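Local coordinates for Crov588 (Cafeteriavirus, PDB 6NYR), which is of unknown function but folds into a circular leucine-rich-repeat solenoid built largely from FNIP repeats, at residues I10-N15 with T35-E40; N18-K23 with F42-D47; Q308-N313 with E334-N339; N357-S362 with E378-N383. All blocks are in the same frame, centred on the assembly; numbering follows the deposited sequence. Where two conformers were deposited one is given.

Interaction 1: residues I10-N15 with T35-E40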
loop_
_atom_site.group_PDB
_atom_site.type_symbol
_atom_site.label_atom_id
_atom_site.label_comp_id
_atom_site.label_asym_id
_atom_site.label_seq_id
_atom_site.Cartn_x
_atom_site.Cartn_y
_atom_site.Cartn_z
ATOM N N ILE A 10 -11.510 -18.921 1.328
ATOM C CA ILE A 10 -11.454 -18.689 -0.108
ATOM C C ILE A 10 -10.409 -19.611 -0.727
ATOM O O ILE A 10 -9.228 -19.574 -0.365
ATOM C CB ILE A 10 -11.150 -17.212 -0.419
ATOM C CG1 ILE A 10 -12.194 -16.322 0.261
ATOM C CG2 ILE A 10 -11.107 -16.975 -1.919
ATOM C CD1 ILE A 10 -12.123 -14.859 -0.125
ATOM N N LEU A 11 -10.851 -20.446 -1.660
ATOM C CA LEU A 11 -9.969 -21.180 -2.559
ATOM C C LEU A 11 -9.809 -20.395 -3.857
ATOM O O LEU A 11 -10.805 -20.020 -4.489
ATOM C CB LEU A 11 -10.516 -22.577 -2.854
ATOM C CG LEU A 11 -9.690 -23.423 -3.813
ATOM C CD1 LEU A 11 -9.894 -24.911 -3.548
ATOM C CD2 LEU A 11 -10.040 -23.105 -5.268
ATOM N N THR A 12 -8.562 -20.152 -4.257
ATOM C CA THR A 12 -8.241 -19.417 -5.473
ATOM C C THR A 12 -7.462 -20.338 -6.401
ATOM O O THR A 12 -6.378 -20.808 -6.039
ATOM C CB THR A 12 -7.422 -18.162 -5.155
ATOM O OG1 THR A 12 -8.111 -17.362 -4.186
ATOM C CG2 THR A 12 -7.185 -17.337 -6.417
ATOM N N PHE A 13 -8.001 -20.588 -7.591
ATOM C CA PHE A 13 -7.256 -21.326 -8.596
ATOM C C PHE A 13 -6.158 -20.443 -9.194
ATOM O O PHE A 13 -6.116 -19.228 -8.985
ATOM C CB PHE A 13 -8.178 -21.832 -9.700
ATOM C CG PHE A 13 -8.993 -23.028 -9.311
ATOM C CD1 PHE A 13 -10.214 -22.876 -8.679
ATOM C CD2 PHE A 13 -8.541 -24.309 -9.586
ATOM C CE1 PHE A 13 -10.970 -23.978 -8.329
ATOM C CE2 PHE A 13 -9.293 -25.414 -9.234
ATOM C CZ PHE A 13 -10.508 -25.247 -8.604
ATOM N N ASN A 14 -5.255 -21.072 -9.945
ATOM C CA ASN A 14 -4.187 -20.333 -10.605
ATOM C C ASN A 14 -4.790 -19.351 -11.598
ATOM O O ASN A 14 -5.888 -19.564 -12.116
ATOM C CB ASN A 14 -3.236 -21.320 -11.305
ATOM C CG ASN A 14 -1.789 -20.868 -11.253
ATOM O OD1 ASN A 14 -0.987 -21.465 -10.538
ATOM N ND2 ASN A 14 -1.430 -19.875 -12.065
ATOM N N ASN A 15 -4.069 -18.263 -11.862
ATOM C CA ASN A 15 -4.536 -17.339 -12.887
ATOM C C ASN A 15 -4.382 -17.930 -14.278
ATOM O O ASN A 15 -4.951 -17.396 -15.237
ATOM C CB ASN A 15 -3.790 -16.014 -12.810
ATOM C CG ASN A 15 -4.432 -14.940 -13.671
ATOM O OD1 ASN A 15 -3.990 -14.682 -14.792
ATOM N ND2 ASN A 15 -5.494 -14.323 -13.162
ATOM N N THR A 35 -15.949 -19.949 -0.724
ATOM C CA THR A 35 -15.925 -19.304 -2.023
ATOM C C THR A 35 -14.915 -19.982 -2.933
ATOM O O THR A 35 -13.957 -20.613 -2.479
ATOM C CB THR A 35 -15.566 -17.819 -1.890
ATOM O OG1 THR A 35 -14.141 -17.675 -1.908
ATOM C CG2 THR A 35 -16.091 -17.253 -0.577
ATOM N N ILE A 36 -15.148 -19.836 -4.232
ATOM C CA ILE A 36 -14.180 -20.203 -5.256
ATOM C C ILE A 36 -13.845 -18.939 -6.032
ATOM O O ILE A 36 -14.747 -18.192 -6.429
ATOM C CB ILE A 36 -14.710 -21.293 -6.204
ATOM C CG1 ILE A 36 -14.894 -22.610 -5.455
ATOM C CG2 ILE A 36 -13.751 -21.469 -7.377
ATOM C CD1 ILE A 36 -15.597 -23.678 -6.268
ATOM N N GLU A 37 -12.557 -18.698 -6.246
ATOM C CA GLU A 37 -12.092 -17.611 -7.098
ATOM C C GLU A 37 -11.452 -18.212 -8.342
ATOM O O GLU A 37 -10.454 -18.933 -8.244
ATOM C CB GLU A 37 -11.095 -16.714 -6.366
ATOM C CG GLU A 37 -11.719 -15.811 -5.316
ATOM C CD GLU A 37 -10.713 -14.856 -4.703
ATOM O OE1 GLU A 37 -9.508 -14.986 -5.009
ATOM O OE2 GLU A 37 -11.128 -13.970 -3.925
ATOM N N PHE A 38 -12.040 -17.935 -9.497
ATOM C CA PHE A 38 -11.475 -18.325 -10.777
ATOM C C PHE A 38 -10.690 -17.160 -11.370
ATOM O O PHE A 38 -10.871 -15.998 -10.994
ATOM C CB PHE A 38 -12.573 -18.769 -11.742
ATOM C CG PHE A 38 -13.186 -20.098 -11.395
ATOM C CD1 PHE A 38 -12.500 -21.278 -11.643
ATOM C CD2 PHE A 38 -14.446 -20.171 -10.826
ATOM C CE1 PHE A 38 -13.060 -22.504 -11.330
ATOM C CE2 PHE A 38 -15.012 -21.395 -10.510
ATOM C CZ PHE A 38 -14.317 -22.562 -10.761
ATOM N N GLY A 39 -9.799 -17.489 -12.301
ATOM C CA GLY A 39 -8.883 -16.507 -12.843
ATOM C C GLY A 39 -9.112 -16.168 -14.300
ATOM O O GLY A 39 -10.222 -16.317 -14.819
ATOM N N GLU A 40 -8.052 -15.714 -14.973
ATOM C CA GLU A 40 -8.189 -15.249 -16.346
ATOM C C GLU A 40 -8.497 -16.402 -17.291
ATOM O O GLU A 40 -9.433 -16.328 -18.094
ATOM C CB GLU A 40 -6.901 -14.546 -16.785
ATOM C CG GLU A 40 -7.035 -13.709 -18.047
ATOM C CD GLU A 40 -5.734 -13.036 -18.454
ATOM O OE1 GLU A 40 -4.655 -13.492 -18.015
ATOM O OE2 GLU A 40 -5.788 -12.048 -19.219
#
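Three backbone hydrogen bonds, the last just past strand 10-12, join strands 10-12 and 35-37 as parallel neighbours. Leu11 is gripped at both ends: its N donates to Thr35 O at 3.2 Å, and its O accepts from Glu37 N at 2.8 Å. Phe13 N donates to Glu37 O at 3.0 Å, nearly along the C=O axis. The first differs, because Leu11 N sits above the carbonyl plane of Thr35.

Ile10, Thr12, Thr35 and Glu37 share one face. Thr12 OG1 lies beside its own backbone N and donates to Glu37 OE1 at 2.9 Å, meeting the carboxylate from above its plane. Glu37 is extended beyond CG and lies side by side with Thr12. Its CD rests on Ile10 CG2. That methyl packs tightly on Thr35 OG1 at 3.1 Å, where the hydroxyl occupies the crowded position between N and the carbonyl carbon.

The apolar contacts lie on the other face and just past the strands. Ile36 CG2 meets the edge of the Phe13 ring, 3.9 Å from CE1. The Phe13 and Phe38 rings are near parallel (5°), but are slid apart and barely overlap, with centroids 5.3 Å apart.

Leu28 of helix 25-28 packs on Leu11, Phe13 and Ile36. Both strands belong to the run of short parallel strands, one per turn, of this leucine-rich-repeat solenoid. Strands 5-7 and 56-58 flank them, and Phe38 stacks on Phe42.

Interaction 2: residues N18-K23 with F42-D47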
loop_
_atom_site.group_PDB
_atom_site.type_symbol
_atom_site.label_atom_id
_atom_site.label_comp_id
_atom_site.label_asym_id
_atom_site.label_seq_id
_atom_site.Cartn_x
_atom_site.Cartn_y
_atom_site.Cartn_z
ATOM N N ASN A 18 -6.753 -23.750 -16.263
ATOM C CA ASN A 18 -7.812 -24.013 -17.227
ATOM C C ASN A 18 -7.856 -25.533 -17.416
ATOM O O ASN A 18 -7.483 -26.079 -18.453
ATOM C CB ASN A 18 -7.591 -23.289 -18.556
ATOM C CG ASN A 18 -8.808 -23.358 -19.458
ATOM O OD1 ASN A 18 -9.908 -23.703 -19.015
ATOM N ND2 ASN A 18 -8.616 -23.040 -20.731
ATOM N N ASP A 19 -8.327 -26.235 -16.389
ATOM C CA ASP A 19 -8.481 -27.678 -16.429
ATOM C C ASP A 19 -9.891 -28.073 -16.017
ATOM O O ASP A 19 -10.486 -27.434 -15.139
ATOM C CB ASP A 19 -7.472 -28.354 -15.482
ATOM C CG ASP A 19 -6.085 -28.455 -16.075
ATOM O OD1 ASP A 19 -5.970 -28.544 -17.316
ATOM O OD2 ASP A 19 -5.108 -28.455 -15.296
ATOM N N PRO A 20 -10.449 -29.121 -16.624
ATOM C CA PRO A 20 -11.776 -29.588 -16.203
ATOM C C PRO A 20 -11.802 -29.922 -14.719
ATOM O O PRO A 20 -10.798 -30.332 -14.131
ATOM C CB PRO A 20 -12.012 -30.836 -17.062
ATOM C CG PRO A 20 -11.150 -30.624 -18.278
ATOM C CD PRO A 20 -9.931 -29.878 -17.784
ATOM N N LEU A 21 -12.974 -29.741 -14.116
ATOM C CA LEU A 21 -13.130 -29.869 -12.674
ATOM C C LEU A 21 -13.577 -31.254 -12.225
ATOM O O LEU A 21 -13.786 -31.459 -11.024
ATOM C CB LEU A 21 -14.145 -28.839 -12.168
ATOM C CG LEU A 21 -13.847 -27.370 -12.454
ATOM C CD1 LEU A 21 -14.997 -26.498 -11.962
ATOM C CD2 LEU A 21 -12.539 -26.958 -11.807
ATOM N N ASP A 22 -13.719 -32.207 -13.149
ATOM C CA ASP A 22 -14.326 -33.488 -12.806
ATOM C C ASP A 22 -13.639 -34.153 -11.620
ATOM O O ASP A 22 -14.289 -34.867 -10.847
ATOM C CB ASP A 22 -14.295 -34.424 -14.017
ATOM C CG ASP A 22 -15.186 -33.948 -15.145
ATOM O OD1 ASP A 22 -14.799 -32.993 -15.851
ATOM O OD2 ASP A 22 -16.279 -34.527 -15.325
ATOM N N LYS A 23 -12.341 -33.929 -11.451
ATOM C CA LYS A 23 -11.570 -34.613 -10.422
ATOM C C LYS A 23 -11.365 -33.780 -9.163
ATOM O O LYS A 23 -10.751 -34.269 -8.209
ATOM C CB LYS A 23 -10.207 -35.027 -10.988
ATOM C CG LYS A 23 -9.674 -36.338 -10.449
ATOM C CD LYS A 23 -8.196 -36.497 -10.775
ATOM C CE LYS A 23 -7.634 -37.789 -10.205
ATOM N NZ LYS A 23 -6.144 -37.796 -10.249
ATOM N N PHE A 42 -9.431 -19.681 -16.916
ATOM C CA PHE A 42 -10.390 -20.758 -16.710
ATOM C C PHE A 42 -11.584 -20.603 -17.646
ATOM O O PHE A 42 -12.236 -19.556 -17.684
ATOM C CB PHE A 42 -10.868 -20.789 -15.257
ATOM C CG PHE A 42 -11.921 -21.826 -14.997
ATOM C CD1 PHE A 42 -11.584 -23.167 -14.916
ATOM C CD2 PHE A 42 -13.248 -21.463 -14.835
ATOM C CE1 PHE A 42 -12.552 -24.128 -14.683
ATOM C CE2 PHE A 42 -14.219 -22.418 -14.597
ATOM C CZ PHE A 42 -13.869 -23.752 -14.522
ATOM N N ASN A 43 -11.875 -21.666 -18.402
ATOM C CA ASN A 43 -13.005 -21.692 -19.326
ATOM C C ASN A 43 -13.453 -23.147 -19.490
ATOM O O ASN A 43 -13.246 -23.790 -20.519
ATOM C CB ASN A 43 -12.632 -21.055 -20.667
ATOM C CG ASN A 43 -13.838 -20.789 -21.545
ATOM O OD1 ASN A 43 -14.964 -20.696 -21.060
ATOM N ND2 ASN A 43 -13.608 -20.665 -22.845
ATOM N N GLN A 44 -14.091 -23.681 -18.450
ATOM C CA GLN A 44 -14.582 -25.052 -18.452
ATOM C C GLN A 44 -15.966 -25.079 -17.812
ATOM O O GLN A 44 -16.333 -24.182 -17.046
ATOM C CB GLN A 44 -13.631 -25.992 -17.698
ATOM C CG GLN A 44 -12.213 -26.036 -18.253
ATOM C CD GLN A 44 -12.127 -26.637 -19.639
ATOM O OE1 GLN A 44 -12.973 -27.437 -20.035
ATOM N NE2 GLN A 44 -11.100 -26.246 -20.388
ATOM N N GLU A 45 -16.734 -26.121 -18.132
ATOM C CA GLU A 45 -18.055 -26.295 -17.542
ATOM C C GLU A 45 -17.970 -26.273 -16.021
ATOM O O GLU A 45 -16.981 -26.713 -15.428
ATOM C CB GLU A 45 -18.673 -27.620 -17.998
ATOM C CG GLU A 45 -18.850 -27.771 -19.499
ATOM C CD GLU A 45 -19.961 -26.899 -20.049
ATOM O OE1 GLU A 45 -20.922 -26.617 -19.301
ATOM O OE2 GLU A 45 -19.871 -26.491 -21.226
ATOM N N ILE A 46 -19.010 -25.737 -15.387
ATOM C CA ILE A 46 -19.094 -25.740 -13.932
ATOM C C ILE A 46 -20.490 -26.139 -13.472
ATOM O O ILE A 46 -20.818 -26.039 -12.282
ATOM C CB ILE A 46 -18.711 -24.366 -13.349
ATOM C CG1 ILE A 46 -19.663 -23.272 -13.846
ATOM C CG2 ILE A 46 -17.282 -23.999 -13.724
ATOM C CD1 ILE A 46 -20.567 -22.712 -12.772
ATOM N N ASP A 47 -21.313 -26.616 -14.404
ATOM C CA ASP A 47 -22.711 -26.910 -14.109
ATOM C C ASP A 47 -22.863 -27.860 -12.924
ATOM O O ASP A 47 -23.252 -27.436 -11.831
ATOM C CB ASP A 47 -23.407 -27.500 -15.343
ATOM C CG ASP A 47 -24.161 -26.457 -16.155
ATOM O OD1 ASP A 47 -24.616 -25.453 -15.565
ATOM O OD2 ASP A 47 -24.312 -26.645 -17.381
#
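The two segments have no regular helix or strand and run in similar directions, 22° apart. They diverge as they go, from 4.2 Å between Asn18 CA and Phe42 CA to 7.4 Å between Leu21 CA and Ile46 CA.

Asn18 OD1 is the polar centre, accepting two hydrogen bonds. Asn43 N reaches it at 2.9 Å and Gln44 NE2 at 3.1 Å. Both donors stand above the carbonyl plane of the amide. Asn18 CG is anti to its backbone N (chi1 -170°), which carries the amide across to 42-47. Gln44 is bent at chi2 (-66°). The bend folds its amide back to Asn18, and the two side chains cross at about a right angle. The bond leaves Gln44 close to its own amide plane.

Phe42, Asn43 and Gln44 form the Phe-Asn-Gln signature that recurs in the FNIP repeats of this leucine-rich-repeat solenoid. Asn43 OD1 in turn is hydrogen-bonded to Asn66 N in the following turn.

Further along the segments, Leu21 crosses Phe42 at about a right angle. Its CD1 touches Phe42 CZ at 3.9 Å and Ile46 CG2 at 3.8 Å, while Leu21 CD2 lies near Phe42 CE1. Asp19 O meets the edge of the same ring. The backbone N of Gln44 sits over the centre of one ring face. Phe42 also packs on Phe17, and Ile46 touches Leu72.

Interaction 3: residues Q308-N313 with E334-N339; sequences QIITEN and ENVLPN
The oxygen of the bridging water is held by two hydrogen bonds, one to each segment. It donates to Thr311 O and to Val336 O, each at 2.7 Å. No direct hydrogen bond spans the two segments, so this water is their polar link.

Val336 fills the join beside it. Its CG1 is anti to the backbone N (chi1 179°) and presses on Ile310 O at 3.2 Å. The same methyl touches Ile310 CG2 at 3.8 Å, with the two side chains crossing at about a right angle.

Glu312 and Asn335, both exposed, lie side by side. They point the same way, with carboxylate and amide planes 74° apart. Glu312 CG packs on Asn335 O at 3.5 Å, and Glu312 CA makes a CH...O contact with that oxygen. Glu312 OE2 rests near Asn335 CB; this is packing, not a hydrogen bond.

Asn335 is the centre of an inverse gamma turn, with a weak bond from Val336 N to Glu334 O. Pro338 packs on Leu315. Both segments fall in one FNIP repeat, in the irregular loops that join successive short strands of a leucine-rich-repeat solenoid.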
loop_
_atom_site.group_PDB
_atom_site.type_symbol
_atom_site.label_atom_id
_atom_site.label_comp_id
_atom_site.label_asym_id
_atom_site.label_seq_id
_atom_site.Cartn_x
_atom_site.Cartn_y
_atom_site.Cartn_z
ATOM N N GLN A 308 -4.140 32.467 -2.696
ATOM C CA GLN A 308 -4.692 33.719 -2.194
ATOM C C GLN A 308 -4.316 33.887 -0.729
ATOM O O GLN A 308 -4.262 32.909 0.028
ATOM C CB GLN A 308 -6.208 33.763 -2.374
ATOM C CG GLN A 308 -6.634 33.661 -3.830
ATOM C CD GLN A 308 -6.119 34.820 -4.671
ATOM O OE1 GLN A 308 -6.317 35.990 -4.332
ATOM N NE2 GLN A 308 -5.442 34.499 -5.766
ATOM N N ILE A 309 -4.037 35.134 -0.345
ATOM C CA ILE A 309 -3.553 35.411 0.997
ATOM C C ILE A 309 -4.632 35.080 2.026
ATOM O O ILE A 309 -5.836 35.230 1.780
ATOM C CB ILE A 309 -3.105 36.879 1.090
ATOM C CG1 ILE A 309 -2.353 37.130 2.398
ATOM C CG2 ILE A 309 -4.305 37.814 0.963
ATOM C CD1 ILE A 309 -1.388 38.301 2.327
ATOM N N ILE A 310 -4.188 34.613 3.190
ATOM C CA ILE A 310 -5.061 34.287 4.313
ATOM C C ILE A 310 -4.710 35.234 5.450
ATOM O O ILE A 310 -3.585 35.202 5.964
ATOM C CB ILE A 310 -4.899 32.823 4.753
ATOM C CG1 ILE A 310 -4.985 31.908 3.534
ATOM C CG2 ILE A 310 -5.948 32.448 5.789
ATOM C CD1 ILE A 310 -4.805 30.444 3.849
ATOM N N THR A 311 -5.666 36.069 5.844
ATOM C CA THR A 311 -5.428 37.077 6.863
ATOM C C THR A 311 -6.037 36.631 8.193
ATOM O O THR A 311 -6.484 35.489 8.349
ATOM C CB THR A 311 -5.988 38.432 6.420
ATOM O OG1 THR A 311 -7.393 38.320 6.165
ATOM C CG2 THR A 311 -5.282 38.907 5.159
ATOM N N GLU A 312 -6.067 37.546 9.160
ATOM C CA GLU A 312 -6.539 37.217 10.496
ATOM C C GLU A 312 -8.004 36.798 10.484
ATOM O O GLU A 312 -8.791 37.221 9.635
ATOM C CB GLU A 312 -6.383 38.416 11.437
ATOM C CG GLU A 312 -4.967 38.825 11.767
ATOM C CD GLU A 312 -4.924 39.932 12.816
ATOM O OE1 GLU A 312 -5.982 40.539 13.089
ATOM O OE2 GLU A 312 -3.835 40.189 13.370
ATOM N N ASN A 313 -8.351 35.934 11.441
ATOM C CA ASN A 313 -9.739 35.553 11.693
ATOM C C ASN A 313 -10.404 35.031 10.426
ATOM O O ASN A 313 -11.596 35.241 10.185
ATOM C CB ASN A 313 -10.504 36.732 12.287
ATOM C CG ASN A 313 -9.867 37.244 13.571
ATOM O OD1 ASN A 313 -9.594 36.472 14.492
ATOM N ND2 ASN A 313 -9.607 38.546 13.626
ATOM N N GLU A 334 1.216 37.019 11.862
ATOM C CA GLU A 334 1.181 36.510 13.230
ATOM C C GLU A 334 -0.107 35.757 13.547
ATOM O O GLU A 334 -0.077 34.560 13.856
ATOM C CB GLU A 334 1.394 37.673 14.206
ATOM C CG GLU A 334 2.864 37.953 14.483
ATOM C CD GLU A 334 3.087 39.080 15.467
ATOM O OE1 GLU A 334 2.094 39.686 15.926
ATOM O OE2 GLU A 334 4.263 39.357 15.786
ATOM N N ASN A 335 -1.243 36.439 13.510
ATOM C CA ASN A 335 -2.479 35.866 14.048
ATOM C C ASN A 335 -3.346 35.268 12.947
ATOM O O ASN A 335 -4.548 35.530 12.865
ATOM C CB ASN A 335 -3.239 36.930 14.831
ATOM C CG ASN A 335 -2.451 37.448 16.028
ATOM O OD1 ASN A 335 -2.024 38.604 16.048
ATOM N ND2 ASN A 335 -2.254 36.592 17.027
ATOM N N VAL A 336 -2.746 34.434 12.102
ATOM C CA VAL A 336 -3.440 33.792 10.994
ATOM C C VAL A 336 -3.683 32.311 11.262
ATOM O O VAL A 336 -4.807 31.825 11.128
ATOM C CB VAL A 336 -2.664 33.991 9.672
ATOM C CG1 VAL A 336 -3.388 33.295 8.530
ATOM C CG2 VAL A 336 -2.471 35.473 9.386
ATOM N N LEU A 337 -2.632 31.571 11.605
ATOM C CA LEU A 337 -2.771 30.146 11.887
ATOM C C LEU A 337 -3.405 29.965 13.259
ATOM O O LEU A 337 -2.853 30.456 14.251
ATOM C CB LEU A 337 -1.415 29.463 11.838
ATOM C CG LEU A 337 -0.633 29.642 10.533
ATOM C CD1 LEU A 337 0.778 29.089 10.650
ATOM C CD2 LEU A 337 -1.364 28.988 9.374
ATOM N N PRO A 338 -4.540 29.284 13.371
ATOM C CA PRO A 338 -5.224 29.217 14.665
ATOM C C PRO A 338 -4.415 28.406 15.666
ATOM O O PRO A 338 -3.547 27.606 15.309
ATOM C CB PRO A 338 -6.561 28.537 14.345
ATOM C CG PRO A 338 -6.291 27.734 13.110
ATOM C CD PRO A 338 -5.212 28.466 12.336
ATOM N N ASN A 339 -4.720 28.623 16.945
ATOM C CA ASN A 339 -3.984 27.986 18.031
ATOM C C ASN A 339 -4.386 26.531 18.230
ATOM O O ASN A 339 -3.885 25.881 19.153
ATOM C CB ASN A 339 -4.151 28.789 19.319
ATOM C CG ASN A 339 -3.016 29.775 19.525
ATOM O OD1 ASN A 339 -1.845 29.442 19.317
ATOM N ND2 ASN A 339 -3.356 30.996 19.918
HETATM O O HOH W 1 -6.640 33.204 9.693
#

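Interaction 4: residues N357-S362 with E378-N383; sequences NVLPNS and ENVLPN
Leu359, Pro360 and Asn361 pack on Leu381, Pro382 and Asn383, the same Leu-Pro-Asn motif in the next turn of the leucine-rich-repeat solenoid. Both copies lie in one FNIP repeat, in irregular loops between short strands. No hydrogen bond crosses between the two segments.

The leucines adopt nearly the same conformation. In each, CG is anti to the carbonyl carbon and beside the backbone N, with chi1 -65° in Leu359 and -61° in Leu381. Both are extended at chi2. With the same torsions in successive turns, the two side chains lie alongside each other and point the same way. Leu359 CD1 meets Leu381 CD2 at 4.1 Å. The same methyl lies 3.7 Å from Val380 O, and it reaches Val380 CG1 only loosely. Both leucines also touch Leu366 of strand 365-367, which places them in the interior of the coil.

The prolines likewise share one ring shape, CG endo. Pro382 packs on Leu359 and on the carbonyl of Pro360. Its CD and CG lie against Leu359 CB, each at 4.1 Å, and its CG and CB against Pro360 O.

The asparagines begin alike but end differently. Their first torsions are similar and the amides take nearly the same plane, but OD1 and ND2 are exchanged, chi2 being about 160° different. Asn361 slides past Pro382 in the opposite direction, bringing OD1 to 3.8 Å from Pro382 CB. Asn361 O is hydrogen-bonded to the side-chain hydroxyl of Ser384, a tie to the next turn.

Pro360 O is the tightest point, with both CB and CG of Pro382 3.4 Å away.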
loop_
_atom_site.group_PDB
_atom_site.type_symbol
_atom_site.label_atom_id
_atom_site.label_comp_id
_atom_site.label_asym_id
_atom_site.label_seq_id
_atom_site.Cartn_x
_atom_site.Cartn_y
_atom_site.Cartn_z
ATOM N N ASN A 357 5.977 34.703 16.032
ATOM C CA ASN A 357 4.766 34.097 16.566
ATOM C C ASN A 357 3.750 33.844 15.466
ATOM O O ASN A 357 2.570 34.180 15.607
ATOM C CB ASN A 357 4.189 34.991 17.660
ATOM C CG ASN A 357 5.149 35.177 18.824
ATOM O OD1 ASN A 357 5.777 36.226 18.966
ATOM N ND2 ASN A 357 5.279 34.148 19.654
ATOM N N VAL A 358 4.207 33.247 14.370
ATOM C CA VAL A 358 3.320 32.846 13.284
ATOM C C VAL A 358 2.840 31.413 13.468
ATOM O O VAL A 358 1.644 31.129 13.371
ATOM C CB VAL A 358 4.043 33.026 11.932
ATOM C CG1 VAL A 358 3.174 32.508 10.795
ATOM C CG2 VAL A 358 4.420 34.480 11.717
ATOM N N LEU A 359 3.765 30.499 13.725
ATOM C CA LEU A 359 3.424 29.097 13.917
ATOM C C LEU A 359 2.790 28.922 15.291
ATOM O O LEU A 359 3.402 29.302 16.296
ATOM C CB LEU A 359 4.666 28.231 13.772
ATOM C CG LEU A 359 5.285 28.229 12.368
ATOM C CD1 LEU A 359 6.611 27.462 12.354
ATOM C CD2 LEU A 359 4.324 27.658 11.331
ATOM N N PRO A 360 1.587 28.360 15.383
ATOM C CA PRO A 360 0.908 28.293 16.682
ATOM C C PRO A 360 1.589 27.311 17.622
ATOM O O PRO A 360 2.295 26.388 17.208
ATOM C CB PRO A 360 -0.508 27.831 16.322
ATOM C CG PRO A 360 -0.307 26.998 15.086
ATOM C CD PRO A 360 0.837 27.652 14.325
ATOM N N ASN A 361 1.360 27.525 18.918
ATOM C CA ASN A 361 2.005 26.711 19.941
ATOM C C ASN A 361 1.360 25.342 20.098
ATOM O O ASN A 361 1.774 24.579 20.977
ATOM C CB ASN A 361 1.998 27.445 21.287
ATOM C CG ASN A 361 3.178 28.384 21.443
ATOM O OD1 ASN A 361 4.316 28.029 21.127
ATOM N ND2 ASN A 361 2.914 29.589 21.938
ATOM N N SER A 362 0.372 25.011 19.272
ATOM C CA SER A 362 -0.199 23.673 19.252
ATOM C C SER A 362 0.410 22.799 18.164
ATOM O O SER A 362 0.125 21.596 18.128
ATOM C CB SER A 362 -1.719 23.749 19.052
ATOM O OG SER A 362 -2.056 24.559 17.935
ATOM N N GLU A 378 15.594 31.888 16.101
ATOM C CA GLU A 378 15.082 31.463 17.395
ATOM C C GLU A 378 13.622 31.876 17.559
ATOM O O GLU A 378 13.166 32.885 17.010
ATOM C CB GLU A 378 15.901 32.071 18.530
ATOM C CG GLU A 378 17.382 31.766 18.494
ATOM C CD GLU A 378 18.115 32.362 19.683
ATOM O OE1 GLU A 378 17.461 32.623 20.717
ATOM O OE2 GLU A 378 19.341 32.578 19.584
ATOM N N ASN A 379 12.881 31.066 18.317
ATOM C CA ASN A 379 11.499 31.347 18.686
ATOM C C ASN A 379 10.560 31.355 17.491
ATOM O O ASN A 379 9.479 31.956 17.551
ATOM C CB ASN A 379 11.401 32.681 19.435
ATOM C CG ASN A 379 12.137 32.660 20.763
ATOM O OD1 ASN A 379 13.263 33.152 20.875
ATOM N ND2 ASN A 379 11.509 32.076 21.775
ATOM N N VAL A 380 10.948 30.695 16.403
ATOM C CA VAL A 380 10.091 30.569 15.231
ATOM C C VAL A 380 9.363 29.232 15.301
ATOM O O VAL A 380 8.128 29.182 15.267
ATOM C CB VAL A 380 10.897 30.695 13.925
ATOM C CG1 VAL A 380 10.028 30.314 12.736
ATOM C CG2 VAL A 380 11.452 32.104 13.781
ATOM N N LEU A 381 10.122 28.144 15.383
ATOM C CA LEU A 381 9.525 26.823 15.540
ATOM C C LEU A 381 8.941 26.714 16.945
ATOM O O LEU A 381 9.635 27.016 17.925
ATOM C CB LEU A 381 10.564 25.735 15.282
ATOM C CG LEU A 381 11.178 25.732 13.878
ATOM C CD1 LEU A 381 12.329 24.759 13.762
ATOM C CD2 LEU A 381 10.097 25.392 12.854
ATOM N N PRO A 382 7.691 26.288 17.084
ATOM C CA PRO A 382 7.053 26.278 18.403
ATOM C C PRO A 382 7.552 25.121 19.255
ATOM O O PRO A 382 8.137 24.152 18.767
ATOM C CB PRO A 382 5.562 26.134 18.088
ATOM C CG PRO A 382 5.512 25.480 16.735
ATOM C CD PRO A 382 6.860 25.639 16.054
ATOM N N ASN A 383 7.325 25.254 20.559
ATOM C CA ASN A 383 7.837 24.289 21.526
ATOM C C ASN A 383 6.982 23.035 21.640
ATOM O O ASN A 383 7.302 22.164 22.457
ATOM C CB ASN A 383 7.962 24.956 22.896
ATOM C CG ASN A 383 9.224 25.775 23.024
ATOM O OD1 ASN A 383 9.176 26.990 23.223
ATOM N ND2 ASN A 383 10.367 25.114 22.910
#

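Interactions 1 and 2 are neighbours near the start of the chain, with centres about 12 Å apart, and their segments alternate in sequence. Leu21 joins them: its CD2 packs on Phe13 CZ and its CD1 on Phe38 CZ, each at 4.2 Å. Interactions 3 and 4 lie in series in adjacent FNIP repeats, with centres about 14 Å apart. They meet through a probable hydrogen bond, Asn339 O to Ser362 OG at 2.6 Å, and through Pro338 O on Pro360 CB. The two pairs sit on opposite sides of the ring. The centres of interactions 1 and 3 are about 56 Å apart, those of interactions 2 and 4 about 68 Å.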